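Local coordinates for protein cruciferin (PDB 3KGL) that probably serves as a seed storage protein, an 11S globulin that acts as a nutrient reservoir in rapeseed, at residues V357-D362 against F384-R389; L337-A342 against A406-L411. All blocks are in the same frame, centred on the assembly; numbering follows the deposited sequence.

How the contacts relate
Contacts 1 and 2 lie in one antiparallel sheet, their centres about 10 Å apart. Contact 2 opens the series along the chain with residues 337-342; both segments of contact 1, 357-362 and 384-389, follow, and 406-411 comes last. Across the sheet the order is instead strand 354-360, strand 385-390, strand 334-341 and strand 408-410, each antiparallel to the next. A probable hydrogen bond from Val-386 N to Gln-339 O, 2.8 Å long, joins the two contacts. Together they make a continuous piece of one wall of the C-terminal cupin domain. Both also touch the second subunit, and the same piece of wall therefore takes part in the packing between subunits of the assembly.

Contact 1: residues V357-D362 against F384-R389; sequences VQVVND and FSVVKR
Val-359 and Phe-384 meet at the apolar centre, where CG1 of Val-359 comes to the rim of the ring, near its plane, 4.0 Å from CD2 of Phe-384. This methyl, anti to the valine's backbone N (chi1 -172°), is the branch that meets the ring. Over one face of the same ring stands CB of Asn-361, 3.8 Å from the Phe-384 ring centroid in a CH-pi contact. An alanine in place of Phe-384 would probably leave Val-359 CG1 and Asn-361 CB without their shared aromatic partner and open a gap beside them. On the sheet face that carries Val-359, Val-357 CG2 lies 3.9 Å from Val-386 CG1. Leu-378 and Ile-380 of strand 377-380, which belongs to a different sheet, also pack on these valines, as expected for the inward side of a cupin beta-barrel. The strands run antiparallel: Val-359 with Val-386 is a non-hydrogen-bonded pair, flanked by the hydrogen-bonded pairs Gln-358 with Val-387 and Val-360 with Ser-385. In the first of these, Gln-358 N reaches Val-387 O at 2.9 Å, and in the second Val-360 N reaches Ser-385 O at 2.9 Å; each is matched by a return bond. On the other face the aliphatic part of Gln-358 lies alongside Val-387, CB to CG1 being 3.9 Å, and its NE2 is hydrogen-bonded to Thr-224 of the second subunit. Beyond the strand end, Asp-362 forms a salt bridge with Arg-193 of that subunit.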
loop_
_atom_site.group_PDB
_atom_site.type_symbol
_atom_site.label_atom_id
_atom_site.label_comp_id
_atom_site.label_asym_id
_atom_site.label_seq_id
_atom_site.Cartn_x
_atom_site.Cartn_y
_atom_site.Cartn_z
ATOM N N VAL A 357 19.002 21.497 16.700
ATOM C CA VAL A 357 18.119 21.405 15.547
ATOM C C VAL A 357 16.798 22.125 15.730
ATOM O O VAL A 357 16.269 22.243 16.835
ATOM C CB VAL A 357 17.854 19.931 15.060
ATOM C CG1 VAL A 357 18.233 18.879 16.099
ATOM C CG2 VAL A 357 16.405 19.767 14.648
ATOM N N GLN A 358 16.285 22.616 14.614
ATOM C CA GLN A 358 14.942 23.139 14.555
ATOM C C GLN A 358 14.140 22.349 13.514
ATOM O O GLN A 358 14.624 22.050 12.419
ATOM C CB GLN A 358 14.968 24.627 14.220
ATOM C CG GLN A 358 15.997 25.410 15.014
ATOM C CD GLN A 358 15.792 26.913 14.930
ATOM O OE1 GLN A 358 14.735 27.432 15.298
ATOM N NE2 GLN A 358 16.811 27.621 14.457
ATOM N N VAL A 359 12.919 21.998 13.889
ATOM C CA VAL A 359 11.995 21.306 13.013
ATOM C C VAL A 359 10.735 22.169 12.932
ATOM O O VAL A 359 10.171 22.547 13.962
ATOM C CB VAL A 359 11.649 19.923 13.594
ATOM C CG1 VAL A 359 10.846 19.100 12.613
ATOM C CG2 VAL A 359 12.912 19.202 13.980
ATOM N N VAL A 360 10.311 22.499 11.713
ATOM C CA VAL A 360 9.106 23.297 11.511
ATOM C C VAL A 360 8.035 22.502 10.738
ATOM O O VAL A 360 8.334 21.899 9.697
ATOM C CB VAL A 360 9.449 24.566 10.728
ATOM C CG1 VAL A 360 8.233 25.470 10.624
ATOM C CG2 VAL A 360 10.625 25.271 11.367
ATOM N N ASN A 361 6.792 22.497 11.226
ATOM C CA ASN A 361 5.732 21.759 10.526
ATOM C C ASN A 361 5.016 22.556 9.438
ATOM O O ASN A 361 5.531 23.567 8.948
ATOM C CB ASN A 361 4.737 21.080 11.489
ATOM C CG ASN A 361 3.963 22.066 12.366
ATOM O OD1 ASN A 361 3.318 21.655 13.337
ATOM N ND2 ASN A 361 4.019 23.356 12.034
ATOM N N ASP A 362 3.835 22.087 9.053
ATOM C CA ASP A 362 3.087 22.703 7.964
ATOM C C ASP A 362 2.261 23.912 8.422
ATOM O O ASP A 362 1.830 24.730 7.604
ATOM C CB ASP A 362 2.194 21.667 7.289
ATOM C CG ASP A 362 1.201 21.035 8.247
ATOM O OD1 ASP A 362 1.615 20.682 9.382
ATOM O OD2 ASP A 362 0.013 20.892 7.853
ATOM N N PHE A 384 7.967 18.202 6.967
ATOM C CA PHE A 384 8.611 18.927 8.044
ATOM C C PHE A 384 10.017 19.303 7.587
ATOM O O PHE A 384 10.711 18.502 6.968
ATOM C CB PHE A 384 8.679 18.061 9.294
ATOM C CG PHE A 384 7.355 17.860 9.966
ATOM C CD1 PHE A 384 6.208 17.699 9.222
ATOM C CD2 PHE A 384 7.261 17.810 11.345
ATOM C CE1 PHE A 384 4.985 17.502 9.840
ATOM C CE2 PHE A 384 6.038 17.608 11.964
ATOM C CZ PHE A 384 4.900 17.452 11.209
ATOM N N SER A 385 10.423 20.528 7.884
ATOM C CA SER A 385 11.708 21.045 7.441
ATOM C C SER A 385 12.656 21.201 8.621
ATOM O O SER A 385 12.261 21.672 9.695
ATOM C CB SER A 385 11.533 22.370 6.678
ATOM O OG SER A 385 10.188 22.825 6.734
ATOM N N VAL A 386 13.910 20.810 8.402
ATOM C CA VAL A 386 14.854 20.593 9.485
ATOM C C VAL A 386 16.134 21.364 9.264
ATOM O O VAL A 386 16.699 21.318 8.175
ATOM C CB VAL A 386 15.259 19.100 9.567
ATOM C CG1 VAL A 386 16.079 18.801 10.834
ATOM C CG2 VAL A 386 14.042 18.222 9.516
ATOM N N VAL A 387 16.600 22.061 10.300
ATOM C CA VAL A 387 17.984 22.534 10.322
ATOM C C VAL A 387 18.734 21.974 11.531
ATOM O O VAL A 387 18.157 21.762 12.598
ATOM C CB VAL A 387 18.091 24.055 10.296
ATOM C CG1 VAL A 387 17.893 24.622 11.698
ATOM C CG2 VAL A 387 19.440 24.460 9.737
ATOM N N LYS A 388 20.020 21.712 11.353
ATOM C CA LYS A 388 20.826 21.169 12.433
ATOM C C LYS A 388 22.221 21.786 12.396
ATOM O O LYS A 388 22.829 21.851 11.346
ATOM C CB LYS A 388 20.870 19.632 12.361
ATOM C CG LYS A 388 20.457 19.031 11.009
ATOM C CD LYS A 388 20.362 17.499 11.060
ATOM C CE LYS A 388 19.506 16.942 9.908
ATOM N NZ LYS A 388 20.193 16.897 8.575
ATOM N N ARG A 389 22.693 22.292 13.536
ATOM C CA ARG A 389 24.043 22.830 13.646
ATOM C C ARG A 389 24.829 21.966 14.624
ATOM O O ARG A 389 24.340 21.648 15.698
ATOM C CB ARG A 389 24.010 24.273 14.142
ATOM C CG ARG A 389 25.369 24.973 14.068
ATOM C CD ARG A 389 25.403 26.314 14.824
ATOM N NE ARG A 389 26.093 26.217 16.111
ATOM C CZ ARG A 389 25.531 26.466 17.290
ATOM N NH1 ARG A 389 24.266 26.845 17.349
ATOM N NH2 ARG A 389 26.235 26.353 18.412
#

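Contact 2: residues L337-A342 against A406-L411; sequences LPQWNA and AQINTL
Pro-338 O receives the amide N-H of Leu-411 over 2.7 Å, with the donor placed nearly along the C=O axis, and CA of Thr-410 approaches the same oxygen more distantly in a CA-H...O contact. One step on, Asn-409 O is held in a similar way: Trp-340 N donates to it at 3.0 Å while Gln-339 CA makes a CA-H...O contact with it. Asn-409 N answers to Trp-340 O, closing an antiparallel hydrogen-bonded pair, and the ladder ends with Ala-342 N to Gln-407 O, 2.9 Å and almost straight at 177°.

The side chains of Trp-340 and Asn-409 project on the same face of the sheet. The indole leans from there toward 406-411, and CB of Asn-409 rests over the six-membered ring of Trp-340, 3.4 Å from its centroid. The amide of Asn-409 is steeply inclined to the indole, their planes being 80° apart. Leu-411 reaches the same ring at its edge, CD2 lying 3.7 Å from Trp-340 CZ3, while its other methyl, CD1, packs on Pro-338 CB. Phe-60 of the second subunit stacks with the indole, and Pro-81 of that subunit packs on Asn-409.

On the opposite face, CG2 of Ile-408 touches Gln-339 from CB to the terminal amide, coming 3.4 Å from Gln-339 CB. Asn-341 runs beside the isoleucine, and its OD1 is hydrogen-bonded to Lys-401. Strand 408-410 pairs antiparallel with strand 334-341, the short segments at 145°, in the wall of the C-terminal cupin barrel.

The chemistry divides by direction: backbone bonds fix the pairing within the sheet, whereas the tryptophan is covered on one face by Asn-409 CB and met at its edge by Leu-411 CD2, and its stack with Phe-60 of the second subunit probably helps this part of the barrel wall pack against that subunit.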
loop_
_atom_site.group_PDB
_atom_site.type_symbol
_atom_site.label_atom_id
_atom_site.label_comp_id
_atom_site.label_asym_id
_atom_site.label_seq_id
_atom_site.Cartn_x
_atom_site.Cartn_y
_atom_site.Cartn_z
ATOM N N LEU A 337 22.041 22.929 6.011
ATOM C CA LEU A 337 20.987 23.790 5.511
ATOM C C LEU A 337 19.592 23.188 5.628
ATOM O O LEU A 337 19.391 21.998 5.372
ATOM C CB LEU A 337 21.272 24.116 4.052
ATOM C CG LEU A 337 22.639 24.754 3.910
ATOM C CD1 LEU A 337 22.933 25.052 2.462
ATOM C CD2 LEU A 337 22.649 26.013 4.751
ATOM N N PRO A 338 18.617 24.028 5.984
ATOM C CA PRO A 338 17.205 23.665 6.121
ATOM C C PRO A 338 16.688 22.860 4.935
ATOM O O PRO A 338 16.544 23.394 3.837
ATOM C CB PRO A 338 16.509 25.024 6.167
ATOM C CG PRO A 338 17.533 25.948 6.702
ATOM C CD PRO A 338 18.831 25.477 6.144
ATOM N N GLN A 339 16.408 21.584 5.172
ATOM C CA GLN A 339 15.894 20.676 4.151
ATOM C C GLN A 339 14.605 19.996 4.621
ATOM O O GLN A 339 14.310 19.957 5.812
ATOM C CB GLN A 339 16.953 19.612 3.822
ATOM C CG GLN A 339 17.303 18.670 4.986
ATOM C CD GLN A 339 18.644 17.970 4.816
ATOM O OE1 GLN A 339 18.830 16.824 5.251
ATOM N NE2 GLN A 339 19.592 18.661 4.186
ATOM N N TRP A 340 13.831 19.466 3.685
ATOM C CA TRP A 340 12.731 18.582 4.040
ATOM C C TRP A 340 12.811 17.351 3.163
ATOM O O TRP A 340 13.621 17.299 2.261
ATOM C CB TRP A 340 11.387 19.279 3.891
ATOM C CG TRP A 340 10.806 19.356 2.486
ATOM C CD1 TRP A 340 10.041 18.406 1.855
ATOM C CD2 TRP A 340 10.882 20.466 1.575
ATOM N NE1 TRP A 340 9.663 18.849 0.610
ATOM C CE2 TRP A 340 10.165 20.109 0.416
ATOM C CE3 TRP A 340 11.501 21.720 1.624
ATOM C CZ2 TRP A 340 10.057 20.948 -0.676
ATOM C CZ3 TRP A 340 11.389 22.553 0.538
ATOM C CH2 TRP A 340 10.676 22.167 -0.596
ATOM N N ASN A 341 12.003 16.343 3.441
ATOM C CA ASN A 341 11.969 15.183 2.568
ATOM C C ASN A 341 10.691 15.177 1.740
ATOM O O ASN A 341 9.589 15.288 2.279
ATOM C CB ASN A 341 12.153 13.897 3.371
ATOM C CG ASN A 341 13.524 13.812 4.005
ATOM O OD1 ASN A 341 14.441 14.499 3.570
ATOM N ND2 ASN A 341 13.672 12.985 5.037
ATOM N N ALA A 342 10.854 15.073 0.424
ATOM C CA ALA A 342 9.746 15.218 -0.512
ATOM C C ALA A 342 8.817 14.019 -0.514
ATOM O O ALA A 342 7.628 14.158 -0.815
ATOM C CB ALA A 342 10.270 15.464 -1.895
ATOM N N ALA A 406 15.148 8.434 -1.432
ATOM C CA ALA A 406 14.637 9.666 -0.829
ATOM C C ALA A 406 15.081 10.926 -1.566
ATOM O O ALA A 406 16.244 11.060 -1.932
ATOM C CB ALA A 406 15.041 9.748 0.624
ATOM N N GLN A 407 14.147 11.846 -1.775
ATOM C CA GLN A 407 14.460 13.149 -2.351
ATOM C C GLN A 407 14.518 14.248 -1.278
ATOM O O GLN A 407 13.497 14.618 -0.703
ATOM C CB GLN A 407 13.417 13.525 -3.412
ATOM C CG GLN A 407 13.859 14.618 -4.395
ATOM C CD GLN A 407 14.695 14.083 -5.562
ATOM O OE1 GLN A 407 14.692 12.884 -5.848
ATOM N NE2 GLN A 407 15.407 14.981 -6.245
ATOM N N ILE A 408 15.706 14.776 -1.013
ATOM C CA ILE A 408 15.833 15.936 -0.135
ATOM C C ILE A 408 15.662 17.242 -0.941
ATOM O O ILE A 408 16.177 17.372 -2.049
ATOM C CB ILE A 408 17.199 15.947 0.591
ATOM C CG1 ILE A 408 17.630 14.532 0.948
ATOM C CG2 ILE A 408 17.148 16.786 1.856
ATOM C CD1 ILE A 408 18.702 14.478 2.009
ATOM N N ASN A 409 14.910 18.186 -0.385
ATOM C CA ASN A 409 14.740 19.519 -0.956
ATOM C C ASN A 409 15.261 20.572 0.009
ATOM O O ASN A 409 14.849 20.622 1.158
ATOM C CB ASN A 409 13.267 19.781 -1.274
ATOM C CG ASN A 409 12.807 19.067 -2.545
ATOM O OD1 ASN A 409 13.631 18.637 -3.352
ATOM N ND2 ASN A 409 11.491 18.942 -2.726
ATOM N N THR A 410 16.186 21.404 -0.445
ATOM C CA THR A 410 16.772 22.404 0.433
ATOM C C THR A 410 15.960 23.708 0.358
ATOM O O THR A 410 15.312 23.980 -0.653
ATOM C CB THR A 410 18.268 22.661 0.083
ATOM O OG1 THR A 410 18.397 23.057 -1.286
ATOM C CG2 THR A 410 19.076 21.411 0.278
ATOM N N LEU A 411 15.978 24.501 1.428
ATOM C CA LEU A 411 15.358 25.821 1.393
ATOM C C LEU A 411 16.393 26.890 1.123
ATOM O O LEU A 411 16.056 27.970 0.661
ATOM C CB LEU A 411 14.656 26.145 2.702
ATOM C CG LEU A 411 13.443 25.307 3.092
ATOM C CD1 LEU A 411 13.164 25.496 4.566
ATOM C CD2 LEU A 411 12.229 25.684 2.268
#